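DnaJ homolog dnj-2 (Caenorhabditis elegans, PDB 2QSA) probably acts as a membrane-anchored Hsp40 co-chaperone of the DNAJC25 family, its J domain serving to engage and stimulate an Hsp70 partner. Local coordinates at residues E59-F62 and R63-T67; Y95-Y98 and Y99-R102. All blocks are in the same frame, centred on the assembly; numbering follows the deposited sequence.

Contact 1. Residues E59-F62 and R63-T67; sequences EERF and RVIAT
R63 folds back over the preceding turn of helix 52-73, and its guanidinium lies across the backbone of E59 and E60. CG leaves anti to the carbonyl carbon (chi1 -77°), and a bend at chi3 then lays the flat group down so that one face rests on E60 CA and E59 O. In the conformer given for E60, which is one of two, R63 NH2 lies 3.5 Å from the E60 CG methylene, a van der Waals contact, with the E60 carboxylate farther off. The E59 carboxylate also stops short of a salt bridge with R63; its side chain is extended beyond CG, and one water closes the gap, donating to E59 OE1 at 2.9 Å and accepting from R63 NH1 at 2.7 Å in the guanidinium plane.

On another side of the helix, R61 sends its chain the other way along the axis. With CG anti to the backbone N (chi1 -175°) and a bend at chi2, R61 NH1, which forms a salt bridge with E15, also rests 3.7 Å from V64 CG1. F62 meets A66 loosely, F62 CE2 to A66 CB 4.4 Å, and both F62 and I65 turn to Y37 on helix 30-43. Beneath these side chains run regular i to i+4 bonds, among them A66 N to F62 O at 2.9 Å. This is a turn-to-turn contact on the second long helix of the J-domain helical hairpin, whose inner side, through F62 and I65, packs on helix 30-43.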
loop_
_atom_site.group_PDB
_atom_site.type_symbol
_atom_site.label_atom_id
_atom_site.label_comp_id
_atom_site.label_asym_id
_atom_site.label_seq_id
_atom_site.Cartn_x
_atom_site.Cartn_y
_atom_site.Cartn_z
ATOM N N GLU A 59 0.660 12.699 8.443
ATOM C CA GLU A 59 1.572 11.546 8.678
ATOM C C GLU A 59 0.834 10.210 8.634
ATOM O O GLU A 59 1.329 9.227 8.056
ATOM C CB GLU A 59 2.349 11.690 9.997
ATOM C CG GLU A 59 3.342 12.793 9.904
ATOM C CD GLU A 59 4.092 13.073 11.193
ATOM O OE1 GLU A 59 4.343 12.112 11.959
ATOM O OE2 GLU A 59 4.431 14.266 11.418
ATOM N N GLU A 60 -0.350 10.201 9.227
ATOM C CA GLU A 60 -1.223 9.025 9.237
ATOM C C GLU A 60 -1.482 8.571 7.805
ATOM O O GLU A 60 -1.324 7.398 7.475
ATOM C CB GLU A 60 -2.572 9.354 9.885
ATOM C CG GLU A 60 -2.642 9.201 11.384
ATOM C CD GLU A 60 -3.973 9.709 11.964
ATOM O OE1 GLU A 60 -5.063 9.449 11.372
ATOM O OE2 GLU A 60 -3.928 10.368 13.027
ATOM N N ARG A 61 -1.859 9.504 6.938
ATOM C CA ARG A 61 -2.157 9.072 5.562
ATOM C C ARG A 61 -0.857 8.725 4.799
ATOM O O ARG A 61 -0.792 7.753 4.005
ATOM C CB ARG A 61 -2.915 10.162 4.823
ATOM C CG ARG A 61 -3.388 9.772 3.424
ATOM C CD ARG A 61 -4.315 8.511 3.501
ATOM N NE ARG A 61 -4.745 8.046 2.186
ATOM C CZ ARG A 61 -5.216 6.805 2.001
ATOM N NH1 ARG A 61 -5.294 5.992 3.092
ATOM N NH2 ARG A 61 -5.605 6.348 0.805
ATOM N N PHE A 62 0.155 9.545 5.028
ATOM C CA PHE A 62 1.462 9.333 4.395
ATOM C C PHE A 62 1.956 7.896 4.622
ATOM O O PHE A 62 2.508 7.254 3.685
ATOM C CB PHE A 62 2.479 10.342 4.943
ATOM C CG PHE A 62 3.790 10.358 4.171
ATOM C CD1 PHE A 62 4.016 11.323 3.212
ATOM C CD2 PHE A 62 4.764 9.382 4.385
ATOM C CE1 PHE A 62 5.256 11.366 2.480
ATOM C CE2 PHE A 62 5.995 9.389 3.672
ATOM C CZ PHE A 62 6.232 10.400 2.717
ATOM N N ARG A 63 1.766 7.388 5.851
ATOM C CA ARG A 63 2.135 6.004 6.162
ATOM C C ARG A 63 1.481 4.992 5.229
ATOM O O ARG A 63 2.117 4.032 4.810
ATOM C CB ARG A 63 1.815 5.666 7.632
ATOM C CG ARG A 63 2.850 6.260 8.604
ATOM C CD ARG A 63 2.700 5.649 10.007
ATOM N NE ARG A 63 1.517 6.142 10.734
ATOM C CZ ARG A 63 1.494 7.261 11.470
ATOM N NH1 ARG A 63 2.569 8.029 11.554
ATOM N NH2 ARG A 63 0.378 7.635 12.092
ATOM N N VAL A 64 0.207 5.201 4.918
ATOM C CA VAL A 64 -0.456 4.269 3.982
ATOM C C VAL A 64 0.141 4.362 2.568
ATOM O O VAL A 64 0.328 3.326 1.888
ATOM C CB VAL A 64 -1.982 4.493 3.976
ATOM C CG1 VAL A 64 -2.651 3.376 3.154
ATOM C CG2 VAL A 64 -2.495 4.504 5.462
ATOM N N ILE A 65 0.341 5.599 2.088
ATOM C CA ILE A 65 0.948 5.841 0.783
ATOM C C ILE A 65 2.292 5.091 0.698
ATOM O O ILE A 65 2.551 4.379 -0.274
ATOM C CB ILE A 65 1.111 7.352 0.524
ATOM C CG1 ILE A 65 -0.296 7.967 0.361
ATOM C CG2 ILE A 65 1.988 7.589 -0.687
ATOM C CD1 ILE A 65 -0.397 9.403 0.873
ATOM N N ALA A 66 3.118 5.230 1.733
ATOM C CA ALA A 66 4.457 4.611 1.742
ATOM C C ALA A 66 4.313 3.081 1.778
ATOM O O ALA A 66 5.075 2.385 1.080
ATOM C CB ALA A 66 5.231 5.111 2.918
ATOM N N THR A 67 3.390 2.544 2.585
ATOM C CA THR A 67 3.154 1.089 2.614
ATOM C C THR A 67 2.747 0.570 1.221
ATOM O O THR A 67 3.254 -0.472 0.782
ATOM C CB THR A 67 2.083 0.749 3.621
ATOM O OG1 THR A 67 2.617 1.016 4.921
ATOM C CG2 THR A 67 1.729 -0.710 3.566
HETATM O O HOH W 1 2.435 10.213 13.124
#

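Contact 2. Residues Y95-Y98 and Y99-R102; sequences YYQY and YRLR
Y98 meets Y99 with its ring edge and R102 with a ring face near the end of helix 91-101, and the three side chains form an aromatic and cationic cluster at positions i, i+1 and i+4 of the helix. Y98 turns the edge of its ring toward the face of Y99, a T-shaped pair with centroids 4.9 Å apart and planes at 81°; Y98 CD2 stands over the centre of the Y99 ring. Their different first torsions bring the rings together: CG of Y98 is anti to its own nitrogen (chi1 176°), whereas that of Y99 is anti to the carbonyl carbon.

R102 covers one face of Y98. Its CD makes a CH-pi contact 3.7 Å from the centroid of the Y98 ring, and the bend at chi3 then carries the guanidinium outward over the hydroxyl, its plane only 2° from that of the ring. Y98 also meets Y11 edge-to-face, which ties the cluster to the N-terminal segment. Y95 runs side by side with Y99, pointing the same way, and Y95 CD2 lies 4.1 Å from Y99 CE2.

Around the helix, the aliphatic part of R100 crosses Y96 obliquely, R100 CD lying 3.9 Å from Y96 OH, and its guanidinium continues to a salt bridge with E76 on helix 75-86. The backbone bonds lengthen toward the C-terminal end, from 2.7 Å for R100 N to Y96 O to a weak 3.4 Å for R102 N to Y98 O. Q97 and R100 lie side by side, pointing the same way, and a single water joins them: it donates to both Q97 O and Q97 OE1, and it accepts from R100 NE at 2.8 Å.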
loop_
_atom_site.group_PDB
_atom_site.type_symbol
_atom_site.label_atom_id
_atom_site.label_comp_id
_atom_site.label_asym_id
_atom_site.label_seq_id
_atom_site.Cartn_x
_atom_site.Cartn_y
_atom_site.Cartn_z
ATOM N N TYR A 95 -0.606 -14.727 5.443
ATOM C CA TYR A 95 0.042 -14.155 6.616
ATOM C C TYR A 95 1.514 -14.542 6.694
ATOM O O TYR A 95 2.365 -13.693 6.984
ATOM C CB TYR A 95 -0.664 -14.617 7.891
ATOM C CG TYR A 95 -1.890 -13.805 8.288
ATOM C CD1 TYR A 95 -3.006 -13.724 7.458
ATOM C CD2 TYR A 95 -1.941 -13.170 9.528
ATOM C CE1 TYR A 95 -4.149 -12.985 7.848
ATOM C CE2 TYR A 95 -3.084 -12.438 9.927
ATOM C CZ TYR A 95 -4.182 -12.375 9.075
ATOM O OH TYR A 95 -5.318 -11.655 9.437
ATOM N N TYR A 96 1.808 -15.832 6.489
ATOM C CA TYR A 96 3.180 -16.328 6.515
ATOM C C TYR A 96 4.066 -15.566 5.492
ATOM O O TYR A 96 5.177 -15.093 5.824
ATOM C CB TYR A 96 3.169 -17.835 6.185
ATOM C CG TYR A 96 4.551 -18.429 6.089
ATOM C CD1 TYR A 96 5.282 -18.718 7.235
ATOM C CD2 TYR A 96 5.139 -18.643 4.859
ATOM C CE1 TYR A 96 6.557 -19.233 7.170
ATOM C CE2 TYR A 96 6.452 -19.139 4.773
ATOM C CZ TYR A 96 7.141 -19.428 5.939
ATOM O OH TYR A 96 8.428 -19.922 5.886
ATOM N N GLN A 97 3.585 -15.436 4.254
ATOM C CA GLN A 97 4.401 -14.765 3.224
ATOM C C GLN A 97 4.646 -13.300 3.589
ATOM O O GLN A 97 5.738 -12.794 3.368
ATOM C CB GLN A 97 3.767 -14.830 1.841
ATOM C CG GLN A 97 3.550 -16.279 1.273
ATOM C CD GLN A 97 4.805 -17.136 1.250
ATOM O OE1 GLN A 97 5.921 -16.651 1.043
ATOM N NE2 GLN A 97 4.614 -18.440 1.451
ATOM N N TYR A 98 3.624 -12.642 4.135
ATOM C CA TYR A 98 3.759 -11.235 4.558
ATOM C C TYR A 98 4.837 -11.113 5.647
ATOM O O TYR A 98 5.813 -10.340 5.531
ATOM C CB TYR A 98 2.421 -10.717 5.071
ATOM C CG TYR A 98 2.470 -9.299 5.621
ATOM C CD1 TYR A 98 2.519 -8.203 4.759
ATOM C CD2 TYR A 98 2.438 -9.058 6.985
ATOM C CE1 TYR A 98 2.516 -6.932 5.218
ATOM C CE2 TYR A 98 2.477 -7.746 7.479
ATOM C CZ TYR A 98 2.504 -6.699 6.578
ATOM O OH TYR A 98 2.546 -5.409 7.044
ATOM N N TYR A 99 4.672 -11.889 6.714
ATOM C CA TYR A 99 5.637 -11.809 7.815
ATOM C C TYR A 99 7.038 -12.343 7.491
ATOM O O TYR A 99 8.044 -11.749 7.945
ATOM C CB TYR A 99 5.028 -12.381 9.108
ATOM C CG TYR A 99 3.927 -11.513 9.672
ATOM C CD1 TYR A 99 4.199 -10.231 10.192
ATOM C CD2 TYR A 99 2.610 -11.938 9.677
ATOM C CE1 TYR A 99 3.161 -9.404 10.715
ATOM C CE2 TYR A 99 1.574 -11.131 10.191
ATOM C CZ TYR A 99 1.861 -9.868 10.719
ATOM O OH TYR A 99 0.822 -9.105 11.225
ATOM N N ARG A 100 7.137 -13.399 6.680
ATOM C CA ARG A 100 8.438 -13.966 6.257
ATOM C C ARG A 100 9.318 -12.935 5.545
ATOM O O ARG A 100 10.538 -12.858 5.748
ATOM C CB ARG A 100 8.242 -15.131 5.282
ATOM C CG ARG A 100 9.531 -15.925 5.003
ATOM C CD ARG A 100 9.456 -16.794 3.752
ATOM N NE ARG A 100 9.327 -15.965 2.558
ATOM C CZ ARG A 100 10.343 -15.382 1.905
ATOM N NH1 ARG A 100 11.615 -15.532 2.289
ATOM N NH2 ARG A 100 10.081 -14.646 0.843
ATOM N N LEU A 101 8.691 -12.170 4.664
ATOM C CA LEU A 101 9.426 -11.210 3.871
ATOM C C LEU A 101 9.972 -10.120 4.751
ATOM O O LEU A 101 11.081 -9.624 4.517
ATOM C CB LEU A 101 8.537 -10.603 2.796
ATOM C CG LEU A 101 8.922 -10.969 1.383
ATOM C CD1 LEU A 101 8.233 -9.982 0.459
ATOM C CD2 LEU A 101 10.446 -10.891 1.200
ATOM N N ARG A 102 9.202 -9.759 5.769
ATOM C CA ARG A 102 9.583 -8.684 6.689
ATOM C C ARG A 102 10.563 -9.133 7.762
ATOM O O ARG A 102 11.737 -8.758 7.690
ATOM C CB ARG A 102 8.350 -8.036 7.296
ATOM C CG ARG A 102 7.451 -7.456 6.200
ATOM C CD ARG A 102 6.049 -7.211 6.712
ATOM N NE ARG A 102 6.026 -6.119 7.676
ATOM C CZ ARG A 102 6.095 -4.833 7.343
ATOM N NH1 ARG A 102 6.183 -4.457 6.061
ATOM N NH2 ARG A 102 6.071 -3.909 8.296
HETATM O O HOH W 2 7.306 -14.369 1.477
#

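Overall arrangement
Both are surface contacts, each local and within one helix, but they belong to different parts of the fold. The centre of contact 1 lies about 8 Å from the centre of the chain, in the middle of helix 52-73, where one side, including the buried I65, faces helix 30-43 and the other carries charged groups. That of contact 2, about 15 Å out, is on the last modelled helix, 91-101, which rests on helix 75-86 and the N-terminal segment; none of its residues is buried. Tyrosine rings and arginine chains dominate contact 2, whereas contact 1 combines a water-bridged Glu/Arg pair with aliphatic packing. Their centres are 20 Å apart and they do not touch.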